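Local coordinates for protein extracellular serine protease (Aeromonas sobria, PDB 3WQB) that cleaves peptide bonds that follow a pair of basic residues, as a secreted, calcium-binding, kexin-like subtilase of the furin subfamily and probable virulence factor, at residues A[203-208]-A[357-362]; A[209-214]-A[344-349]; A[244-249]-A[508-513]. The protein carries 1 engineered substitution. All coordinates share one frame; numbering follows the deposited sequence.

Contact 1. Residues A[203-208]-A[357-362]; sequences QTLKAQ and SVRDLR
Thr204 meets Val358 where the C-terminal part of helix 191-205 runs up against the first turn of helix 358-368. The methyl CG2 of Thr204 lies 3.9 Å from Val358 CB and about as close to CG1, the two side chains crossing at roughly a right angle. That methyl stands anti to the backbone N, and the same rotation (chi1 -62° for OG1) places OG1 beside the backbone N, where it bonds to Phe200 O within its own helix. Beside this buried pair a water bridges the segments, 2.6 Å from Thr204 O, to which it donates, and 2.9 Å from Val358 N, which donates to it. The outer flank is looser: exposed Leu205 brings only CD2 near the aliphatic part of Arg359, 4.3 Å from CD, while the guanidinium reaches away to a salt bridge with Glu473 and a bond to Pro433 O. Ser357 and Asp360 form a capping box, Asp360 N donating to Ser357 OG over 3.0 Å and Ser357 N returning a bond to the anti lone pair of Asp360 OD2. No direct hydrogen bond joins the segments: an apolar contact and one water, serving Thr204 O and Val358 N together, connect them.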
loop_
_atom_site.group_PDB
_atom_site.type_symbol
_atom_site.label_atom_id
_atom_site.label_comp_id
_atom_site.label_asym_id
_atom_site.label_seq_id
_atom_site.Cartn_x
_atom_site.Cartn_y
_atom_site.Cartn_z
ATOM N N GLN A 203 -13.830 5.776 9.802
ATOM C CA GLN A 203 -13.049 6.988 9.646
ATOM C C GLN A 203 -13.196 7.621 8.267
ATOM O O GLN A 203 -13.146 8.840 8.130
ATOM C CB GLN A 203 -11.584 6.695 9.947
ATOM C CG GLN A 203 -11.295 6.587 11.452
ATOM C CD GLN A 203 -11.339 7.944 12.130
ATOM O OE1 GLN A 203 -12.352 8.326 12.719
ATOM N NE2 GLN A 203 -10.254 8.692 12.015
ATOM N N THR A 204 -13.359 6.789 7.244
ATOM C CA THR A 204 -13.517 7.294 5.880
ATOM C C THR A 204 -14.901 7.918 5.674
ATOM O O THR A 204 -15.016 9.001 5.091
ATOM C CB THR A 204 -13.287 6.185 4.834
ATOM O OG1 THR A 204 -11.946 5.685 4.939
ATOM C CG2 THR A 204 -13.507 6.717 3.416
ATOM N N LEU A 205 -15.937 7.230 6.149
ATOM C CA LEU A 205 -17.321 7.614 5.812
ATOM C C LEU A 205 -17.991 8.657 6.708
ATOM O O LEU A 205 -19.130 9.026 6.463
ATOM C CB LEU A 205 -18.201 6.366 5.666
ATOM C CG LEU A 205 -17.777 5.433 4.520
ATOM C CD1 LEU A 205 -18.696 4.229 4.446
ATOM C CD2 LEU A 205 -17.692 6.140 3.153
ATOM N N LYS A 206 -17.282 9.180 7.692
ATOM C CA LYS A 206 -17.892 10.167 8.588
ATOM C C LYS A 206 -17.812 11.572 8.000
ATOM O O LYS A 206 -17.176 11.795 6.974
ATOM C CB LYS A 206 -17.188 10.138 9.935
ATOM C CG LYS A 206 -15.714 10.454 9.811
ATOM C CD LYS A 206 -15.023 10.420 11.132
ATOM C CE LYS A 206 -13.651 11.009 10.958
ATOM N NZ LYS A 206 -12.931 11.195 12.244
ATOM N N ALA A 207 -18.452 12.527 8.669
ATOM C CA ALA A 207 -18.240 13.936 8.357
ATOM C C ALA A 207 -16.761 14.277 8.557
ATOM O O ALA A 207 -16.127 13.781 9.496
ATOM C CB ALA A 207 -19.111 14.813 9.244
ATOM N N GLN A 208 -16.224 15.124 7.682
ATOM C CA GLN A 208 -14.788 15.428 7.661
ATOM C C GLN A 208 -14.013 14.112 7.544
ATOM O O GLN A 208 -13.104 13.832 8.333
ATOM C CB GLN A 208 -14.351 16.216 8.912
ATOM C CG GLN A 208 -14.591 17.731 8.874
ATOM C CD GLN A 208 -15.979 18.112 8.396
ATOM O OE1 GLN A 208 -16.172 18.443 7.225
ATOM N NE2 GLN A 208 -16.958 18.046 9.295
ATOM N N SER A 357 -16.190 14.876 0.468
ATOM C CA SER A 357 -15.936 13.568 1.054
ATOM C C SER A 357 -14.691 12.943 0.428
ATOM O O SER A 357 -14.219 13.374 -0.639
ATOM C CB SER A 357 -17.135 12.654 0.812
ATOM O OG SER A 357 -17.161 12.244 -0.545
ATOM N N VAL A 358 -14.181 11.908 1.084
ATOM C CA VAL A 358 -13.052 11.160 0.549
ATOM C C VAL A 358 -13.380 10.588 -0.828
ATOM O O VAL A 358 -12.554 10.646 -1.740
ATOM C CB VAL A 358 -12.615 10.056 1.529
ATOM C CG1 VAL A 358 -11.548 9.173 0.895
ATOM C CG2 VAL A 358 -12.089 10.687 2.812
ATOM N N ARG A 359 -14.586 10.053 -0.992
ATOM C CA ARG A 359 -14.983 9.533 -2.291
ATOM C C ARG A 359 -15.063 10.624 -3.359
ATOM O O ARG A 359 -14.711 10.387 -4.510
ATOM C CB ARG A 359 -16.282 8.745 -2.207
ATOM C CG ARG A 359 -16.093 7.386 -1.553
ATOM C CD ARG A 359 -17.411 6.768 -1.113
ATOM N NE ARG A 359 -18.337 6.600 -2.228
ATOM C CZ ARG A 359 -19.476 7.269 -2.393
ATOM N NH1 ARG A 359 -19.875 8.193 -1.516
ATOM N NH2 ARG A 359 -20.217 7.012 -3.462
ATOM N N ASP A 360 -15.500 11.826 -2.976
ATOM C CA ASP A 360 -15.484 12.959 -3.900
ATOM C C ASP A 360 -14.064 13.298 -4.326
ATOM O O ASP A 360 -13.813 13.545 -5.506
ATOM C CB ASP A 360 -16.128 14.200 -3.268
ATOM C CG ASP A 360 -17.619 14.084 -3.137
ATOM O OD1 ASP A 360 -18.266 13.621 -4.091
ATOM O OD2 ASP A 360 -18.129 14.495 -2.073
ATOM N N LEU A 361 -13.145 13.326 -3.360
ATOM C CA LEU A 361 -11.755 13.652 -3.659
ATOM C C LEU A 361 -11.098 12.595 -4.545
ATOM O O LEU A 361 -10.355 12.927 -5.471
ATOM C CB LEU A 361 -10.976 13.871 -2.364
ATOM C CG LEU A 361 -11.529 15.012 -1.508
ATOM C CD1 LEU A 361 -11.039 14.871 -0.082
ATOM C CD2 LEU A 361 -11.183 16.364 -2.079
ATOM N N ARG A 362 -11.395 11.325 -4.270
ATOM C CA ARG A 362 -10.955 10.240 -5.150
ATOM C C ARG A 362 -11.462 10.422 -6.579
ATOM O O ARG A 362 -10.707 10.214 -7.537
ATOM C CB ARG A 362 -11.418 8.884 -4.634
ATOM C CG ARG A 362 -10.671 8.363 -3.432
ATOM C CD ARG A 362 -10.980 6.890 -3.280
ATOM N NE ARG A 362 -10.305 6.340 -2.114
ATOM C CZ ARG A 362 -10.406 5.081 -1.697
ATOM N NH1 ARG A 362 -11.157 4.201 -2.356
ATOM N NH2 ARG A 362 -9.757 4.712 -0.601
HETATM O O HOH W 1 -15.609 10.904 3.397
#

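Contact 2. Residues A[209-214]-A[344-349]; sequences GAAYIK and GAMALL
Met346 reaches from helix 335-352 to the strand at 211-214 and touches it at two side chains, Ala211 and Ile213. Its CB already points toward the strand, and CG, anti to the backbone N, continues outward; the bends that follow at chi2 and chi3, 67° and 74°, fold the thioether back on itself, and CG, SD and CE all gather round one methyl. That methyl is Ala211 CB, 3.9 Å from Met346 CG and 4.0 Å from Met346 CE. The folded methionine therefore lies against it with CG and the terminal CE, the sulfur between them at 4.2 Å from Ala211 CB. From two residues on, on the same side of the strand, Ile213 contributes its longer branch: CG1 is anti to the carbonyl carbon but rotated some way from the usual staggered position (chi1 -40°), the chain bends again at the next bond, and CD1 ends 4.1 Å from Met346 CE, the two side chains crossing at a slant. Tyr212, between them in sequence, turns to the other face of the sheet, where its ring stacks with those of Phe200 and Phe174. Leu256 of the adjacent strand 255-261 touches both Met346 and Ile213; Ile213 packs further on Thr339, Thr342 and Ser343 of the same helix. The helix starts just before Ala336, the engineered position of the predicted charge relay serine, whose side chain is about 10 Å from that of Ile213. With every touching residue buried and no polar bond between the segments, at this point the helix is joined to the sheet by dispersion and exclusion of water alone.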
loop_
_atom_site.group_PDB
_atom_site.type_symbol
_atom_site.label_atom_id
_atom_site.label_comp_id
_atom_site.label_asym_id
_atom_site.label_seq_id
_atom_site.Cartn_x
_atom_site.Cartn_y
_atom_site.Cartn_z
ATOM N N GLY A 209 -14.399 13.304 6.552
ATOM C CA GLY A 209 -13.870 11.952 6.399
ATOM C C GLY A 209 -12.370 11.902 6.187
ATOM O O GLY A 209 -11.771 12.825 5.636
ATOM N N ALA A 210 -11.775 10.806 6.636
ATOM C CA ALA A 210 -10.329 10.615 6.518
ATOM C C ALA A 210 -9.951 9.734 5.339
ATOM O O ALA A 210 -10.564 8.696 5.098
ATOM C CB ALA A 210 -9.782 10.036 7.802
ATOM N N ALA A 211 -8.939 10.181 4.614
ATOM C CA ALA A 211 -8.367 9.431 3.507
ATOM C C ALA A 211 -7.150 8.627 3.946
ATOM O O ALA A 211 -6.146 9.201 4.386
ATOM C CB ALA A 211 -7.974 10.384 2.399
ATOM N N TYR A 212 -7.269 7.304 3.877
ATOM C CA TYR A 212 -6.131 6.402 4.084
ATOM C C TYR A 212 -5.361 6.265 2.782
ATOM O O TYR A 212 -5.959 5.953 1.754
ATOM C CB TYR A 212 -6.618 5.029 4.585
ATOM C CG TYR A 212 -7.184 5.113 5.976
ATOM C CD1 TYR A 212 -8.516 5.492 6.189
ATOM C CD2 TYR A 212 -6.388 4.837 7.085
ATOM C CE1 TYR A 212 -9.032 5.603 7.476
ATOM C CE2 TYR A 212 -6.888 4.949 8.376
ATOM C CZ TYR A 212 -8.217 5.331 8.565
ATOM O OH TYR A 212 -8.731 5.427 9.833
ATOM N N ILE A 213 -4.054 6.533 2.836
ATOM C CA ILE A 213 -3.162 6.456 1.676
ATOM C C ILE A 213 -2.132 5.374 1.952
ATOM O O ILE A 213 -1.620 5.279 3.078
ATOM C CB ILE A 213 -2.453 7.815 1.424
ATOM C CG1 ILE A 213 -3.420 9.003 1.637
ATOM C CG2 ILE A 213 -1.775 7.825 0.060
ATOM C CD1 ILE A 213 -4.598 9.077 0.670
ATOM N N LYS A 214 -1.829 4.559 0.943
ATOM C CA LYS A 214 -1.127 3.313 1.169
ATOM C C LYS A 214 -0.107 3.003 0.072
ATOM O O LYS A 214 -0.437 3.029 -1.116
ATOM C CB LYS A 214 -2.164 2.186 1.260
ATOM C CG LYS A 214 -1.611 0.790 1.532
ATOM C CD LYS A 214 -0.908 0.705 2.889
ATOM C CE LYS A 214 -0.710 -0.733 3.313
ATOM N NZ LYS A 214 0.249 -1.453 2.414
ATOM N N GLY A 344 -0.059 14.662 0.595
ATOM C CA GLY A 344 0.061 16.097 0.385
ATOM C C GLY A 344 -0.946 16.619 -0.625
ATOM O O GLY A 344 -1.607 17.630 -0.377
ATOM N N ALA A 345 -1.105 15.912 -1.745
ATOM C CA ALA A 345 -2.081 16.295 -2.772
ATOM C C ALA A 345 -3.498 16.311 -2.190
ATOM O O ALA A 345 -4.274 17.245 -2.416
ATOM C CB ALA A 345 -2.005 15.347 -3.963
ATOM N N MET A 346 -3.822 15.258 -1.443
ATOM C CA MET A 346 -5.090 15.157 -0.750
ATOM C C MET A 346 -5.291 16.335 0.206
ATOM O O MET A 346 -6.369 16.934 0.246
ATOM C CB MET A 346 -5.149 13.835 0.011
ATOM C CG MET A 346 -6.518 13.479 0.546
ATOM S SD MET A 346 -7.728 13.125 -0.754
ATOM C CE MET A 346 -7.250 11.513 -1.367
ATOM N N ALA A 347 -4.252 16.674 0.975
ATOM C CA ALA A 347 -4.350 17.785 1.918
ATOM C C ALA A 347 -4.598 19.106 1.186
ATOM O O ALA A 347 -5.365 19.952 1.657
ATOM C CB ALA A 347 -3.108 17.876 2.775
ATOM N N LEU A 348 -3.988 19.283 0.025
ATOM C CA LEU A 348 -4.235 20.482 -0.777
ATOM C C LEU A 348 -5.714 20.564 -1.165
ATOM O O LEU A 348 -6.377 21.588 -0.962
ATOM C CB LEU A 348 -3.347 20.515 -2.028
ATOM C CG LEU A 348 -1.848 20.698 -1.766
ATOM C CD1 LEU A 348 -1.067 20.740 -3.068
ATOM C CD2 LEU A 348 -1.591 21.963 -0.960
ATOM N N LEU A 349 -6.240 19.470 -1.698
ATOM C CA LEU A 349 -7.623 19.456 -2.135
ATOM C C LEU A 349 -8.573 19.690 -0.976
ATOM O O LEU A 349 -9.517 20.470 -1.087
ATOM C CB LEU A 349 -7.955 18.138 -2.830
ATOM C CG LEU A 349 -7.177 17.828 -4.102
ATOM C CD1 LEU A 349 -7.681 16.538 -4.674
ATOM C CD2 LEU A 349 -7.255 18.938 -5.122
#

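Contact 3. Residues A[244-249]-A[508-513]; sequences SNLDPS and NSLVGQ
Leu510 N donates to Asn508 OD1 over 3.0 Å at an N-H...O angle of 159°, approaching in the carbonyl plane on a lone pair, and this closes an Asx turn whose residues pack on Leu246. Asn508 ND2 bonds to Ser505 O, so both ends of the amide are held. Its CG sits between the backbone N and the carbonyl carbon (chi1 55°), and with chi2 at 68° this turns OD1 toward Leu510 N; CB faces Leu246 CD1 at 4.2 Å whatever the rotation of the amide. The same leucine methyl rests 3.4 Å from Ser509 OG, a hydroxyl already hydrogen-bonded to Val182 O. The Leu246 and Leu510 side chains slide past each other in opposite directions, CD2 of Leu246 3.7 Å from CD1 of Leu510. Leu504 and Met531 add further apolar cover to Leu246. Within 244-249, Asp247 OD1 accepts Ser249 N from above the carboxylate plane, making a second Asx turn. The side chain of Asn508 is about 12 Å from a bound calcium ion and some 8 Å from that of Asp488, a ligand of that calcium. A leucine of a loop in the subtilisin domain is thus set into a turn of the P-domain just before helix 512-520, a buried piece of the interface between the two domains that characterise kexin- and furin-like proteases.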
loop_
_atom_site.group_PDB
_atom_site.type_symbol
_atom_site.label_atom_id
_atom_site.label_comp_id
_atom_site.label_asym_id
_atom_site.label_seq_id
_atom_site.Cartn_x
_atom_site.Cartn_y
_atom_site.Cartn_z
ATOM N N SER A 244 0.563 -5.779 -6.462
ATOM C CA SER A 244 0.054 -5.020 -5.318
ATOM C C SER A 244 -1.212 -5.568 -4.639
ATOM O O SER A 244 -1.606 -5.076 -3.573
ATOM C CB SER A 244 -0.123 -3.553 -5.716
ATOM O OG SER A 244 -0.943 -3.416 -6.857
ATOM N N ASN A 245 -1.844 -6.568 -5.252
ATOM C CA ASN A 245 -2.948 -7.289 -4.608
ATOM C C ASN A 245 -2.484 -8.392 -3.645
ATOM O O ASN A 245 -3.307 -8.995 -2.959
ATOM C CB ASN A 245 -3.912 -7.881 -5.651
ATOM C CG ASN A 245 -5.102 -6.975 -5.959
ATOM O OD1 ASN A 245 -5.634 -6.314 -5.079
ATOM N ND2 ASN A 245 -5.555 -6.991 -7.210
ATOM N N LEU A 246 -1.179 -8.676 -3.582
ATOM C CA LEU A 246 -0.721 -9.747 -2.686
ATOM C C LEU A 246 -0.841 -9.406 -1.203
ATOM O O LEU A 246 -1.181 -10.269 -0.396
ATOM C CB LEU A 246 0.699 -10.205 -3.008
ATOM C CG LEU A 246 0.921 -10.878 -4.358
ATOM C CD1 LEU A 246 2.403 -11.199 -4.542
ATOM C CD2 LEU A 246 0.056 -12.128 -4.510
ATOM N N ASP A 247 -0.570 -8.158 -0.839
ATOM C CA ASP A 247 -0.700 -7.736 0.554
ATOM C C ASP A 247 -2.189 -7.532 0.828
ATOM O O ASP A 247 -2.808 -6.670 0.201
ATOM C CB ASP A 247 0.098 -6.445 0.784
ATOM C CG ASP A 247 -0.113 -5.842 2.172
ATOM O OD1 ASP A 247 -1.002 -6.296 2.937
ATOM O OD2 ASP A 247 0.634 -4.891 2.490
ATOM N N PRO A 248 -2.776 -8.355 1.721
ATOM C CA PRO A 248 -4.230 -8.287 1.952
ATOM C C PRO A 248 -4.790 -6.887 2.263
ATOM O O PRO A 248 -5.911 -6.569 1.863
ATOM C CB PRO A 248 -4.452 -9.249 3.130
ATOM C CG PRO A 248 -3.115 -9.398 3.773
ATOM C CD PRO A 248 -2.121 -9.297 2.657
ATOM N N SER A 249 -4.015 -6.048 2.940
ATOM C CA SER A 249 -4.493 -4.712 3.292
ATOM C C SER A 249 -4.728 -3.835 2.066
ATOM O O SER A 249 -5.531 -2.901 2.102
ATOM C CB SER A 249 -3.503 -4.022 4.222
ATOM O OG SER A 249 -3.343 -4.779 5.404
ATOM N N ASN A 508 4.333 -14.067 -9.971
ATOM C CA ASN A 508 4.450 -13.260 -8.771
ATOM C C ASN A 508 5.247 -13.976 -7.684
ATOM O O ASN A 508 5.819 -15.051 -7.921
ATOM C CB ASN A 508 3.055 -12.919 -8.276
ATOM C CG ASN A 508 2.225 -14.154 -8.067
ATOM O OD1 ASN A 508 2.500 -14.951 -7.169
ATOM N ND2 ASN A 508 1.214 -14.341 -8.921
ATOM N N SER A 509 5.311 -13.359 -6.511
ATOM C CA SER A 509 6.171 -13.824 -5.430
ATOM C C SER A 509 5.576 -14.909 -4.533
ATOM O O SER A 509 6.162 -15.228 -3.499
ATOM C CB SER A 509 6.643 -12.634 -4.585
ATOM O OG SER A 509 5.576 -12.109 -3.812
ATOM N N LEU A 510 4.432 -15.480 -4.916
ATOM C CA LEU A 510 3.841 -16.576 -4.134
ATOM C C LEU A 510 4.577 -17.898 -4.334
ATOM O O LEU A 510 3.978 -18.917 -4.685
ATOM C CB LEU A 510 2.342 -16.729 -4.426
ATOM C CG LEU A 510 1.470 -15.530 -4.059
ATOM C CD1 LEU A 510 0.033 -15.781 -4.480
ATOM C CD2 LEU A 510 1.561 -15.238 -2.564
ATOM N N VAL A 511 5.874 -17.872 -4.053
ATOM C CA VAL A 511 6.760 -19.023 -4.262
ATOM C C VAL A 511 6.927 -19.886 -3.000
ATOM O O VAL A 511 7.778 -20.782 -2.957
ATOM C CB VAL A 511 8.147 -18.555 -4.778
ATOM C CG1 VAL A 511 8.018 -17.841 -6.127
ATOM C CG2 VAL A 511 8.843 -17.655 -3.737
ATOM N N GLY A 512 6.105 -19.615 -1.986
ATOM C CA GLY A 512 6.207 -20.271 -0.689
ATOM C C GLY A 512 6.025 -21.773 -0.698
ATOM O O GLY A 512 6.534 -22.457 0.194
ATOM N N GLN A 513 5.309 -22.302 -1.687
ATOM C CA GLN A 513 5.147 -23.755 -1.775
ATOM C C GLN A 513 6.480 -24.424 -2.091
ATOM O O GLN A 513 6.815 -25.454 -1.497
ATOM C CB GLN A 513 4.101 -24.131 -2.813
ATOM C CG GLN A 513 2.710 -23.639 -2.474
ATOM C CD GLN A 513 1.788 -23.651 -3.684
ATOM O OE1 GLN A 513 2.096 -23.072 -4.728
ATOM N NE2 GLN A 513 0.656 -24.319 -3.548
#

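In the fold
Going from the N terminus, helix 191-205 leads through the loop at 206-210 into strand 211-215 of the parallel sheet, and the chain reaches the loop at 244-249 before strand 255-261. Much later helix 335-352 returns to close contact 2, and helix 358-368, next in the chain, closes contact 1 around it, so contact 2 is nested inside contact 1. The two touch through a probable hydrogen bond from Ala210 N to Gln203 O; within the subtilisin domain contact 1 joins two helices and contact 2 a helix to the sheet. Contact 3 closes last, at 508-513; it crosses both others along the chain and ties catalytic domain to P-domain. Lys214 and Asp247 link contacts 2 and 3 by a long, weak ion pair.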